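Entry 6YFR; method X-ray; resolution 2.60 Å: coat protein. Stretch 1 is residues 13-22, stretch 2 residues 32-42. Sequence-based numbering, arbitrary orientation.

Stretch 1 (13-22) TPLGKSTWNV
Stretch 2, residues 32-42: VPQVVQTESIN

Strand 16-22 and strand 34-41 of the coat protein pair antiparallel, with 162° between their directions and a closest axial approach of 4.7 Å. Both backbones are extended, with phi from about -77° to -132° and psi from 106° at Glu 39 to 152° at Gln 34, except at Gly 16. The register sets Gly 16 opposite Glu 39, Ser 18 opposite Gln 37 and Trp 20 opposite Val 35. Each of these pairs makes two hydrogen bonds, N of one residue to O of the other, all 2.8 to 2.9 Å long. Val 22 N continues the ladder to Pro 33 O at 2.9 Å. Proline has no N-H to return that bond.

Between these rungs lie the non-hydrogen-bonded pairs Lys 17 with Thr 38, Thr 19 with Val 36 and Asn 21 with Gln 34, with CA atoms 4.5 to 4.7 Å apart. Here CA-H groups approach carbonyls, as in Thr 19 CA to Val 35 O at 3.3 Å.

Gly 16 has phi 127° and psi -145°. A CB at these angles would jam against the carbonyl O of Leu 15, so the backbone itself calls for glycine.

The side chains of Lys 17, Thr 19, Asn 21, Gln 34, Val 36 and Thr 38 share one face. Lys 17 is m, t, m, t. Its CG lies 3.5 Å from Thr 38 OG1, and its end then leads away. Thr 19 is p, which places its CG2 3.7 Å from Val 36 CG2; Val 36 is t. Asn 21 (m, chi2 -9°) and Gln 34 (m, t, chi3 -24°) bring their amides together. Gln 34 NE2 donates to Asn 21 OD1 at 3.3 Å, with a bent angle of 140°.

The other face carries Ser 18, Trp 20, Val 35, Gln 37 and Glu 39, all buried. Trp 20 has chi1 -61° and chi2 -104°. Its CE3 packs 4.4 Å from Val 35 CB, and Gln 37 OE1 lies at the ring edge, 3.7 Å from CH2. Gln 37 is t, t with chi3 -5°. This extended chain lets NE2 donate to Glu 39 OE2 at 3.0 Å. Glu 39 is m, m, and its end leads away from stretch 1. Ser 18 is t, and its OG is hydrogen-bonded elsewhere in the structure.

Apolar contacts lie at both ends. Leu 15 (m, t) sets CD1 3.6 Å from CG2 of Ile 41 (p, t). Val 22 (t) points toward stretch 2, with CG2 3.6 Å from Pro 33 CB.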

# COMPACT_ATOMS: atom_id res chain seq x y z
N THR A 13 27.97 69.10 1.10
CA THR A 13 26.59 69.47 1.29
C THR A 13 26.32 69.61 2.78
O THR A 13 27.11 69.13 3.60
CB THR A 13 25.66 68.41 0.68
OG1 THR A 13 25.97 67.13 1.24
CG2 THR A 13 25.84 68.35 -0.83
N PRO A 14 25.23 70.29 3.16
CA PRO A 14 24.92 70.41 4.59
C PRO A 14 24.86 69.08 5.33
O PRO A 14 25.28 69.01 6.49
CB PRO A 14 23.55 71.12 4.59
CG PRO A 14 23.04 70.98 3.18
CD PRO A 14 24.26 71.02 2.34
N LEU A 15 24.36 68.03 4.69
CA LEU A 15 24.38 66.70 5.26
C LEU A 15 25.52 65.89 4.66
O LEU A 15 25.98 66.15 3.54
CB LEU A 15 23.05 65.99 5.02
CG LEU A 15 21.83 66.77 5.50
CD1 LEU A 15 20.57 66.09 5.02
CD2 LEU A 15 21.85 66.90 7.01
N GLY A 16 25.99 64.90 5.42
CA GLY A 16 27.08 64.07 4.97
C GLY A 16 28.22 63.98 5.97
O GLY A 16 27.98 64.03 7.18
N LYS A 17 29.45 63.90 5.46
CA LYS A 17 30.64 63.74 6.29
C LYS A 17 31.72 64.72 5.86
O LYS A 17 31.85 65.03 4.67
CB LYS A 17 31.21 62.31 6.20
CG LYS A 17 30.38 61.24 6.90
CD LYS A 17 31.17 59.94 7.04
CE LYS A 17 31.61 59.40 5.69
NZ LYS A 17 32.29 58.07 5.80
N SER A 18 32.48 65.20 6.83
CA SER A 18 33.68 65.98 6.61
C SER A 18 34.78 65.39 7.48
O SER A 18 34.52 64.98 8.61
CB SER A 18 33.46 67.46 6.94
OG SER A 18 34.69 68.16 7.02
N THR A 19 36.01 65.32 6.95
CA THR A 19 37.10 64.68 7.68
C THR A 19 38.34 65.56 7.71
O THR A 19 38.70 66.18 6.71
CB THR A 19 37.47 63.31 7.08
OG1 THR A 19 37.98 63.49 5.75
CG2 THR A 19 36.26 62.39 7.03
N TRP A 20 38.97 65.60 8.88
CA TRP A 20 40.28 66.20 9.10
C TRP A 20 41.28 65.11 9.43
O TRP A 20 40.94 64.15 10.14
CB TRP A 20 40.25 67.21 10.25
CG TRP A 20 39.34 68.37 10.05
CD1 TRP A 20 39.70 69.65 9.72
CD2 TRP A 20 37.91 68.38 10.19
NE1 TRP A 20 38.59 70.45 9.64
CE2 TRP A 20 37.48 69.70 9.93
CE3 TRP A 20 36.96 67.41 10.51
CZ2 TRP A 20 36.14 70.06 9.97
CZ3 TRP A 20 35.63 67.78 10.56
CH2 TRP A 20 35.23 69.09 10.29
N ASN A 21 42.50 65.26 8.94
CA ASN A 21 43.60 64.36 9.29
C ASN A 21 44.51 65.03 10.31
O ASN A 21 44.76 66.24 10.23
CB ASN A 21 44.41 63.97 8.05
CG ASN A 21 43.69 62.98 7.16
OD1 ASN A 21 42.65 62.44 7.52
ND2 ASN A 21 44.26 62.72 5.99
N VAL A 22 44.99 64.24 11.26
CA VAL A 22 45.97 64.70 12.23
C VAL A 22 47.34 64.76 11.56
O VAL A 22 47.82 63.76 11.02
CB VAL A 22 46.00 63.78 13.46
CG1 VAL A 22 47.17 64.13 14.36
CG2 VAL A 22 44.69 63.85 14.20
N VAL A 32 46.37 57.07 9.63
CA VAL A 32 46.49 58.45 10.13
C VAL A 32 45.29 58.76 11.02
O VAL A 32 44.14 58.50 10.62
CB VAL A 32 46.58 59.43 8.96
CG1 VAL A 32 46.25 60.84 9.42
CG2 VAL A 32 47.97 59.40 8.35
N PRO A 33 45.50 59.29 12.22
CA PRO A 33 44.36 59.65 13.08
C PRO A 33 43.44 60.64 12.38
O PRO A 33 43.90 61.55 11.69
CB PRO A 33 45.02 60.27 14.32
CG PRO A 33 46.41 59.72 14.32
CD PRO A 33 46.79 59.55 12.88
N GLN A 34 42.14 60.45 12.58
CA GLN A 34 41.14 61.24 11.87
C GLN A 34 40.11 61.83 12.82
O GLN A 34 39.84 61.28 13.89
CB GLN A 34 40.42 60.40 10.81
CG GLN A 34 41.22 60.14 9.56
CD GLN A 34 40.37 59.56 8.44
OE1 GLN A 34 39.34 58.94 8.70
NE2 GLN A 34 40.80 59.77 7.20
N VAL A 35 39.54 62.96 12.41
CA VAL A 35 38.37 63.55 13.04
C VAL A 35 37.29 63.68 11.97
O VAL A 35 37.53 64.26 10.91
CB VAL A 35 38.68 64.92 13.67
CG1 VAL A 35 37.48 65.42 14.45
CG2 VAL A 35 39.91 64.84 14.55
N VAL A 36 36.11 63.14 12.26
CA VAL A 36 35.02 63.08 11.29
C VAL A 36 33.81 63.78 11.89
O VAL A 36 33.36 63.42 12.99
CB VAL A 36 34.68 61.63 10.91
CG1 VAL A 36 33.58 61.60 9.86
CG2 VAL A 36 35.92 60.91 10.41
N GLN A 37 33.28 64.77 11.19
CA GLN A 37 32.00 65.38 11.53
C GLN A 37 30.93 64.87 10.59
O GLN A 37 31.12 64.87 9.37
CB GLN A 37 32.06 66.91 11.48
CG GLN A 37 30.72 67.55 11.81
CD GLN A 37 30.70 69.06 11.59
OE1 GLN A 37 31.73 69.67 11.27
NE2 GLN A 37 29.53 69.66 11.77
N THR A 38 29.80 64.44 11.15
CA THR A 38 28.70 63.86 10.40
C THR A 38 27.43 64.64 10.69
O THR A 38 27.16 64.98 11.84
CB THR A 38 28.51 62.38 10.77
OG1 THR A 38 29.63 61.62 10.29
CG2 THR A 38 27.23 61.82 10.19
N GLU A 39 26.66 64.93 9.65
CA GLU A 39 25.34 65.54 9.80
C GLU A 39 24.35 64.69 9.01
O GLU A 39 24.34 64.73 7.78
CB GLU A 39 25.33 66.99 9.32
CG GLU A 39 26.28 67.90 10.08
CD GLU A 39 25.92 68.05 11.55
OE1 GLU A 39 24.75 67.80 11.91
OE2 GLU A 39 26.81 68.42 12.35
N SER A 40 23.52 63.92 9.72
CA SER A 40 22.67 62.94 9.05
C SER A 40 21.22 63.09 9.48
O SER A 40 20.93 63.46 10.62
CB SER A 40 23.16 61.51 9.32
OG SER A 40 23.41 61.31 10.70
N ILE A 41 20.30 62.78 8.56
CA ILE A 41 18.88 62.87 8.86
C ILE A 41 18.36 61.51 9.29
O ILE A 41 18.84 60.46 8.84
CB ILE A 41 18.07 63.41 7.66
CG1 ILE A 41 18.41 62.63 6.38
CG2 ILE A 41 18.29 64.90 7.48
CD1 ILE A 41 17.54 63.01 5.20
N ASN A 42 17.38 61.53 10.19
CA ASN A 42 16.73 60.32 10.62
C ASN A 42 15.84 59.77 9.49
O ASN A 42 15.53 60.46 8.52
CB ASN A 42 15.90 60.58 11.88
CG ASN A 42 15.48 59.30 12.57
OD1 ASN A 42 16.02 58.23 12.30
ND2 ASN A 42 14.52 59.41 13.48